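Local coordinates for protein mandelate racemase/muconate lactonizing enzyme (Jannaschia sp., PDB 4J3Z) that is probably an isomerase or lyase of the enolase superfamily, acting on a substrate not yet established, at residues R125-T130 / N354-A359; V316-N321 / V334-T339. All coordinates share one frame; numbering follows the deposited sequence.

Contact 1. Residues R125-T130 / N354-A359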
ATOM      1  N   ARG D 125     -18.508   5.720  37.524  1.00 33.02           N
ATOM      2  CA  ARG D 125     -17.979   4.456  37.991  1.00 32.20           C
ATOM      3  C   ARG D 125     -17.200   3.850  36.828  1.00 29.99           C
ATOM      4  O   ARG D 125     -17.528   4.082  35.658  1.00 28.27           O
ATOM      5  CB  ARG D 125     -19.108   3.506  38.416  1.00 31.48           C
ATOM      6  CG  ARG D 125     -19.663   3.730  39.821  1.00 31.75           C
ATOM      7  CD  ARG D 125     -20.386   2.483  40.351  1.00 31.01           C
ATOM      8  NE  ARG D 125     -21.175   1.836  39.304  1.00 32.12           N
ATOM      9  CZ  ARG D 125     -21.603   0.575  39.325  1.00 34.35           C
ATOM     10  NH1 ARG D 125     -22.301   0.107  38.295  1.00 34.76           N
ATOM     11  NH2 ARG D 125     -21.340  -0.225  40.360  1.00 34.06           N
ATOM     12  N   ILE D 126     -16.190   3.056  37.168  1.00 29.02           N
ATOM     13  CA  ILE D 126     -15.269   2.484  36.193  1.00 27.00           C
ATOM     14  C   ILE D 126     -15.310   0.963  36.240  1.00 25.56           C
ATOM     15  O   ILE D 126     -15.248   0.363  37.320  1.00 25.15           O
ATOM     16  CB  ILE D 126     -13.846   3.062  36.408  1.00 26.68           C
ATOM     17  CG1 ILE D 126     -13.625   4.259  35.483  1.00 26.53           C
ATOM     18  CG2 ILE D 126     -12.756   2.025  36.212  1.00 26.96           C
ATOM     19  CD1 ILE D 126     -14.163   5.559  36.031  1.00 26.85           C
ATOM     20  N   ARG D 127     -15.439   0.351  35.062  1.00 24.69           N
ATOM     21  CA  ARG D 127     -15.555  -1.098  34.946  1.00 23.91           C
ATOM     22  C   ARG D 127     -14.224  -1.740  35.268  1.00 24.73           C
ATOM     23  O   ARG D 127     -13.170  -1.237  34.858  1.00 26.87           O
ATOM     24  CB  ARG D 127     -16.031  -1.504  33.552  1.00 24.07           C
ATOM     25  CG  ARG D 127     -16.516  -2.947  33.452  1.00 24.44           C
ATOM     26  CD  ARG D 127     -17.079  -3.238  32.073  1.00 24.68           C
ATOM     27  NE  ARG D 127     -16.970  -4.646  31.710  1.00 24.39           N
ATOM     28  CZ  ARG D 127     -17.041  -5.101  30.462  1.00 25.12           C
ATOM     29  NH1 ARG D 127     -17.213  -4.254  29.451  1.00 24.84           N
ATOM     30  NH2 ARG D 127     -16.930  -6.405  30.222  1.00 25.64           N
ATOM     31  N   ALA D 128     -14.278  -2.835  36.024  1.00 23.75           N
ATOM     32  CA  ALA D 128     -13.083  -3.516  36.517  1.00 23.13           C
ATOM     33  C   ALA D 128     -13.128  -5.018  36.257  1.00 24.01           C
ATOM     34  O   ALA D 128     -14.200  -5.633  36.275  1.00 23.35           O
ATOM     35  CB  ALA D 128     -12.917  -3.252  38.006  1.00 22.35           C
ATOM     36  N   TYR D 129     -11.961  -5.607  36.018  1.00 25.04           N
ATOM     37  CA  TYR D 129     -11.842  -7.066  35.981  1.00 25.84           C
ATOM     38  C   TYR D 129     -10.759  -7.557  36.931  1.00 27.28           C
ATOM     39  O   TYR D 129     -10.181  -6.771  37.674  1.00 28.32           O
ATOM     40  CB  TYR D 129     -11.581  -7.567  34.561  1.00 26.17           C
ATOM     41  CG  TYR D 129     -10.199  -7.258  33.996  1.00 26.73           C
ATOM     42  CD1 TYR D 129      -9.118  -8.115  34.222  1.00 26.57           C
ATOM     43  CD2 TYR D 129      -9.983  -6.124  33.213  1.00 25.89           C
ATOM     44  CE1 TYR D 129      -7.868  -7.843  33.693  1.00 26.96           C
ATOM     45  CE2 TYR D 129      -8.739  -5.848  32.678  1.00 26.40           C
ATOM     46  CZ  TYR D 129      -7.687  -6.711  32.916  1.00 27.20           C
ATOM     47  OH  TYR D 129      -6.447  -6.435  32.391  1.00 27.75           O
ATOM     48  N   THR D 130     -10.499  -8.863  36.900  1.00 27.76           N
ATOM     49  CA  THR D 130      -9.460  -9.479  37.719  1.00 27.81           C
ATOM     50  C   THR D 130      -8.898 -10.745  37.041  1.00 28.70           C
ATOM     51  O   THR D 130      -9.512 -11.294  36.126  1.00 28.88           O
ATOM     52  CB  THR D 130     -10.009  -9.797  39.128  1.00 28.14           C
ATOM     53  OG1 THR D 130      -8.989 -10.389  39.941  1.00 27.64           O
ATOM     54  CG2 THR D 130     -11.211 -10.727  39.046  1.00 28.39           C
ATOM     55  N   ASN D 354     -18.773  -4.272  43.820  1.00 31.93           N
ATOM     56  CA  ASN D 354     -19.710  -4.828  42.828  1.00 31.71           C
ATOM     57  C   ASN D 354     -19.234  -4.696  41.381  1.00 30.12           C
ATOM     58  O   ASN D 354     -19.943  -4.135  40.542  1.00 30.02           O
ATOM     59  CB  ASN D 354     -21.116  -4.226  42.991  1.00 32.08           C
ATOM     60  CG  ASN D 354     -21.880  -4.822  44.156  1.00 33.59           C
ATOM     61  OD1 ASN D 354     -21.302  -5.467  45.033  1.00 34.89           O
ATOM     62  ND2 ASN D 354     -23.193  -4.611  44.170  1.00 33.50           N
ATOM     63  N   GLY D 355     -18.035  -5.214  41.101  1.00 29.07           N
ATOM     64  CA  GLY D 355     -17.452  -5.205  39.747  1.00 28.33           C
ATOM     65  C   GLY D 355     -17.037  -3.853  39.168  1.00 28.38           C
ATOM     66  O   GLY D 355     -16.551  -3.786  38.033  1.00 29.66           O
ATOM     67  N   PHE D 356     -17.230  -2.781  39.938  1.00 27.26           N
ATOM     68  CA  PHE D 356     -16.938  -1.416  39.497  1.00 27.33           C
ATOM     69  C   PHE D 356     -16.196  -0.622  40.571  1.00 29.34           C
ATOM     70  O   PHE D 356     -16.318  -0.904  41.770  1.00 30.75           O
ATOM     71  CB  PHE D 356     -18.234  -0.667  39.121  1.00 25.83           C
ATOM     72  CG  PHE D 356     -18.829  -1.081  37.795  1.00 23.64           C
ATOM     73  CD1 PHE D 356     -19.601  -2.239  37.683  1.00 24.12           C
ATOM     74  CD2 PHE D 356     -18.632  -0.308  36.663  1.00 22.70           C
ATOM     75  CE1 PHE D 356     -20.149  -2.625  36.463  1.00 23.50           C
ATOM     76  CE2 PHE D 356     -19.182  -0.678  35.437  1.00 22.85           C
ATOM     77  CZ  PHE D 356     -19.945  -1.833  35.335  1.00 22.81           C
ATOM     78  N   VAL D 357     -15.426   0.368  40.128  1.00 29.39           N
ATOM     79  CA  VAL D 357     -14.776   1.326  41.013  1.00 29.02           C
ATOM     80  C   VAL D 357     -15.437   2.668  40.775  1.00 29.42           C
ATOM     81  O   VAL D 357     -15.707   3.023  39.629  1.00 29.85           O
ATOM     82  CB  VAL D 357     -13.271   1.486  40.694  1.00 27.78           C
ATOM     83  CG1 VAL D 357     -12.532   2.092  41.883  1.00 27.31           C
ATOM     84  CG2 VAL D 357     -12.652   0.160  40.290  1.00 25.34           C
ATOM     85  N   ALA D 358     -15.704   3.410  41.846  1.00 30.31           N
ATOM     86  CA  ALA D 358     -16.301   4.738  41.726  1.00 30.22           C
ATOM     87  C   ALA D 358     -15.188   5.765  41.739  1.00 31.54           C
ATOM     88  O   ALA D 358     -14.180   5.586  42.434  1.00 31.73           O
ATOM     89  CB  ALA D 358     -17.282   4.993  42.863  1.00 29.85           C
ATOM     90  N   ALA D 359     -15.368   6.836  40.970  1.00 32.16           N
ATOM     91  CA  ALA D 359     -14.418   7.946  40.938  1.00 32.76           C
ATOM     92  C   ALA D 359     -14.123   8.464  42.349  1.00 33.52           C
ATOM     93  O   ALA D 359     -15.046   8.871  43.058  1.00 34.74           O
ATOM     94  CB  ALA D 359     -14.946   9.064  40.054  1.00 32.92           C
TER
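The guanidinium of Arg-125 lies flat on the ring of Phe-356, an offset cation-pi stack on one face of an antiparallel strand pair in which residues 356-358 are added to the first strand of an enolase-type beta/alpha barrel. The two planes are 19° apart, and CZ of Arg-125 stands 4.1 Å from the centroid of the Phe-356 ring, off its centre. A bend at the third torsion (chi3 -40°) folds the arginine over the ring, bringing its NH1 to 3.6 Å from CD1 of Phe-356. Farther along the ring, CE2 of Phe-356 is 3.8 Å from CB of Arg-127, whose extended chain leads away to a salt bridge with Asp-205.

Behind this stack, the backbones of Ile-126 and Val-357 form a hydrogen-bonded pair, each N-H given to the other's carbonyl; the bond from Val-357 N to Ile-126 O measures 2.8 Å and is nearly straight. Their side chains take the buried face, where CG2 of Val-357 also meets Ala-128 CB at 4.1 Å. Gly-355 leads into the short strand with a positive phi of 69°, and its carbonyl O receives the N-H of Ala-128 at 3.2 Å.

Contact 2. Residues V316-N321 / V334-T339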
ATOM      1  N   VAL D 316      -0.499   2.078  44.397  1.00 27.57           N
ATOM      2  CA  VAL D 316      -0.235   3.415  43.876  1.00 28.06           C
ATOM      3  C   VAL D 316      -0.474   3.474  42.365  1.00 28.57           C
ATOM      4  O   VAL D 316      -1.264   4.305  41.900  1.00 30.14           O
ATOM      5  CB  VAL D 316       1.150   3.973  44.281  1.00 28.50           C
ATOM      6  CG1 VAL D 316       1.337   5.367  43.708  1.00 28.44           C
ATOM      7  CG2 VAL D 316       1.277   4.037  45.799  1.00 28.56           C
ATOM      8  N   GLU D 317       0.176   2.593  41.602  1.00 26.82           N
ATOM      9  CA  GLU D 317      -0.113   2.468  40.165  1.00 26.12           C
ATOM     10  C   GLU D 317      -1.599   2.166  39.903  1.00 27.09           C
ATOM     11  O   GLU D 317      -2.153   2.610  38.890  1.00 27.60           O
ATOM     12  CB  GLU D 317       0.770   1.404  39.503  1.00 25.27           C
ATOM     13  CG  GLU D 317       0.664   1.335  37.981  1.00 24.36           C
ATOM     14  CD  GLU D 317       1.490   0.209  37.376  1.00 24.44           C
ATOM     15  OE1 GLU D 317       1.136  -0.969  37.584  1.00 24.61           O
ATOM     16  OE2 GLU D 317       2.496   0.494  36.678  1.00 24.11           O
ATOM     17  N   TRP D 318      -2.224   1.406  40.808  1.00 26.84           N
ATOM     18  CA  TRP D 318      -3.662   1.119  40.756  1.00 26.26           C
ATOM     19  C   TRP D 318      -4.486   2.394  40.841  1.00 27.38           C
ATOM     20  O   TRP D 318      -5.335   2.642  39.982  1.00 27.57           O
ATOM     21  CB  TRP D 318      -4.066   0.140  41.865  1.00 26.70           C
ATOM     22  CG  TRP D 318      -5.552   0.142  42.243  1.00 25.88           C
ATOM     23  CD1 TRP D 318      -6.091   0.524  43.440  1.00 25.06           C
ATOM     24  CD2 TRP D 318      -6.656  -0.257  41.417  1.00 24.88           C
ATOM     25  NE1 TRP D 318      -7.458   0.388  43.411  1.00 24.74           N
ATOM     26  CE2 TRP D 318      -7.832  -0.093  42.183  1.00 24.33           C
ATOM     27  CE3 TRP D 318      -6.767  -0.732  40.104  1.00 25.04           C
ATOM     28  CZ2 TRP D 318      -9.098  -0.392  41.685  1.00 24.22           C
ATOM     29  CZ3 TRP D 318      -8.029  -1.032  39.609  1.00 25.18           C
ATOM     30  CH2 TRP D 318      -9.178  -0.858  40.399  1.00 24.93           C
ATOM     31  N   ALA D 319      -4.229   3.200  41.872  1.00 28.19           N
ATOM     32  CA  ALA D 319      -4.861   4.513  42.010  1.00 26.96           C
ATOM     33  C   ALA D 319      -4.702   5.314  40.726  1.00 27.06           C
ATOM     34  O   ALA D 319      -5.698   5.669  40.104  1.00 26.85           O
ATOM     35  CB  ALA D 319      -4.283   5.269  43.194  1.00 26.65           C
ATOM     36  N   ALA D 320      -3.449   5.558  40.325  1.00 27.26           N
ATOM     37  CA  ALA D 320      -3.107   6.299  39.103  1.00 25.88           C
ATOM     38  C   ALA D 320      -3.894   5.829  37.883  1.00 26.64           C
ATOM     39  O   ALA D 320      -4.391   6.656  37.121  1.00 27.95           O
ATOM     40  CB  ALA D 320      -1.607   6.219  38.835  1.00 25.07           C
ATOM     41  N   ASN D 321      -4.002   4.507  37.704  1.00 25.96           N
ATOM     42  CA  ASN D 321      -4.899   3.910  36.702  1.00 25.12           C
ATOM     43  C   ASN D 321      -6.321   4.395  36.865  1.00 24.91           C
ATOM     44  O   ASN D 321      -6.965   4.768  35.887  1.00 25.30           O
ATOM     45  CB  ASN D 321      -4.940   2.381  36.826  1.00 25.03           C
ATOM     46  CG  ASN D 321      -3.601   1.734  36.583  1.00 25.53           C
ATOM     47  OD1 ASN D 321      -2.740   2.288  35.888  1.00 26.07           O
ATOM     48  ND2 ASN D 321      -3.413   0.548  37.156  1.00 24.86           N
ATOM     49  N   VAL D 334     -10.292  -1.147  33.954  1.00 29.24           N
ATOM     50  CA  VAL D 334      -9.063  -1.274  34.737  1.00 27.83           C
ATOM     51  C   VAL D 334      -8.852  -2.725  35.190  1.00 26.92           C
ATOM     52  O   VAL D 334      -9.790  -3.382  35.630  1.00 26.06           O
ATOM     53  CB  VAL D 334      -9.077  -0.373  35.998  1.00 28.07           C
ATOM     54  CG1 VAL D 334      -8.952   1.097  35.628  1.00 27.19           C
ATOM     55  CG2 VAL D 334     -10.327  -0.617  36.838  1.00 29.51           C
ATOM     56  N   GLU D 335      -7.618  -3.215  35.053  1.00 27.33           N
ATOM     57  CA  GLU D 335      -7.178  -4.479  35.655  1.00 26.76           C
ATOM     58  C   GLU D 335      -7.032  -4.261  37.143  1.00 27.63           C
ATOM     59  O   GLU D 335      -6.445  -3.253  37.561  1.00 28.33           O
ATOM     60  CB  GLU D 335      -5.822  -4.886  35.081  1.00 25.82           C
ATOM     61  CG  GLU D 335      -5.288  -6.241  35.533  1.00 25.76           C
ATOM     62  CD  GLU D 335      -4.054  -6.671  34.748  1.00 25.86           C
ATOM     63  OE1 GLU D 335      -3.197  -5.809  34.447  1.00 25.39           O
ATOM     64  OE2 GLU D 335      -3.937  -7.870  34.419  1.00 25.25           O
ATOM     65  N   ALA D 336      -7.558  -5.181  37.950  1.00 26.95           N
ATOM     66  CA  ALA D 336      -7.474  -5.012  39.411  1.00 27.44           C
ATOM     67  C   ALA D 336      -6.813  -6.190  40.122  1.00 26.94           C
ATOM     68  O   ALA D 336      -6.894  -7.318  39.654  1.00 28.04           O
ATOM     69  CB  ALA D 336      -8.856  -4.744  39.998  1.00 27.33           C
ATOM     70  N   ILE D 337      -6.086  -5.951  41.174  1.00 26.78           N
ATOM     71  CA  ILE D 337      -5.779  -6.999  42.129  1.00 27.11           C
ATOM     72  C   ILE D 337      -6.181  -6.601  43.556  1.00 27.69           C
ATOM     73  O   ILE D 337      -5.553  -5.790  44.179  1.00 27.11           O
ATOM     74  CB  ILE D 337      -4.319  -7.418  42.115  1.00 26.67           C
ATOM     75  CG1 ILE D 337      -3.696  -7.196  40.776  1.00 25.47           C
ATOM     76  CG2 ILE D 337      -4.245  -8.879  42.340  1.00 27.42           C
ATOM     77  CD1 ILE D 337      -2.287  -7.667  40.650  1.00 24.81           C
ATOM     78  N   GLU D 338      -7.237  -7.200  44.051  1.00 27.54           N
ATOM     79  CA  GLU D 338      -7.788  -6.801  45.308  1.00 28.56           C
ATOM     80  C   GLU D 338      -7.407  -7.590  46.571  1.00 29.10           C
ATOM     81  O   GLU D 338      -8.226  -8.090  47.304  1.00 30.92           O
ATOM     82  CB  GLU D 338      -9.258  -6.646  45.155  1.00 29.51           C
ATOM     83  CG  GLU D 338      -9.607  -5.720  44.053  1.00 29.72           C
ATOM     84  CD  GLU D 338      -9.899  -4.361  44.541  1.00 30.97           C
ATOM     85  OE1 GLU D 338     -10.866  -4.186  45.260  1.00 32.99           O
ATOM     86  OE2 GLU D 338      -9.159  -3.461  44.200  1.00 28.92           O
ATOM     87  N   THR D 339      -6.143  -7.601  46.853  1.00 28.13           N
ATOM     88  CA  THR D 339      -5.617  -8.310  48.012  1.00 27.59           C
ATOM     89  C   THR D 339      -5.700  -7.456  49.278  1.00 27.99           C
ATOM     90  O   THR D 339      -5.814  -6.232  49.187  1.00 28.30           O
ATOM     91  CB  THR D 339      -4.142  -8.695  47.818  1.00 26.70           C
ATOM     92  OG1 THR D 339      -3.322  -7.524  47.971  1.00 26.91           O
ATOM     93  CG2 THR D 339      -3.922  -9.335  46.453  1.00 25.84           C
TER
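The indole of Trp-318 has the carboxylate of Glu-338 over one face: OE2 stands 3.7 Å above the ring plane, displaced toward the rim, with the carboxylate plane turned 62° from the ring. The far corner of the six-membered ring meets the other partners obliquely. CZ3 of Trp-318 lies 3.6 Å from CG2 of Val-334, while CB of Ala-336 is 3.8 Å from that same CZ3. The carbonyl O of Glu-335 comes to 3.4 Å of CZ3 as well, a van der Waals approach and not a hydrogen bond.

Helix 315-327 is followed in the chain by strand 334-336 of the barrel sheet and packs against it; the short axes run nearly antiparallel, at 154°. With CG anti to the backbone N (chi1 159°), Trp-318 reaches from the helix across to the strand. One turn later, CB of Asn-321 approaches CG1 of Val-334 at 4.4 Å.

The polar ends are anchored elsewhere. NE1 of Trp-318 is bonded to Pro-350 O, and Glu-338 pairs with Arg-349 and accepts the N-H of Val-352. Replacing Trp-318 by an alanine would probably open a gap beside Val-334 and Ala-336 and leave the Pro-350 carbonyl without this donor.

No hydrogen bond joins the two segments, so shape and apolar fit carry the contact; a carboxylate oxygen over the indole would probably be unfavourable alone, and the salt bridge to Arg-349 is likely to offset its charge.

How the contacts relate
The centres of the two contacts lie 10 Å apart, and contact 2 is nested along the chain within the long loop that contact 1 closes. They share one sheet: strand 125-131, the first of the barrel, runs parallel to strand 334-336, the last, with Arg-127 O to Val-334 N at 3.0 Å and Tyr-129 O to Ala-336 N at 3.1 Å as probable hydrogen bonds. Strand 356-358 is paired with strand 125-131 as well. Val-357 CG2 also packs on Trp-318 CH2 at 3.6 Å, so helix 315-327 is joined to both contacts. Together they mark the seam where the barrel closes and the chain beyond it folds back.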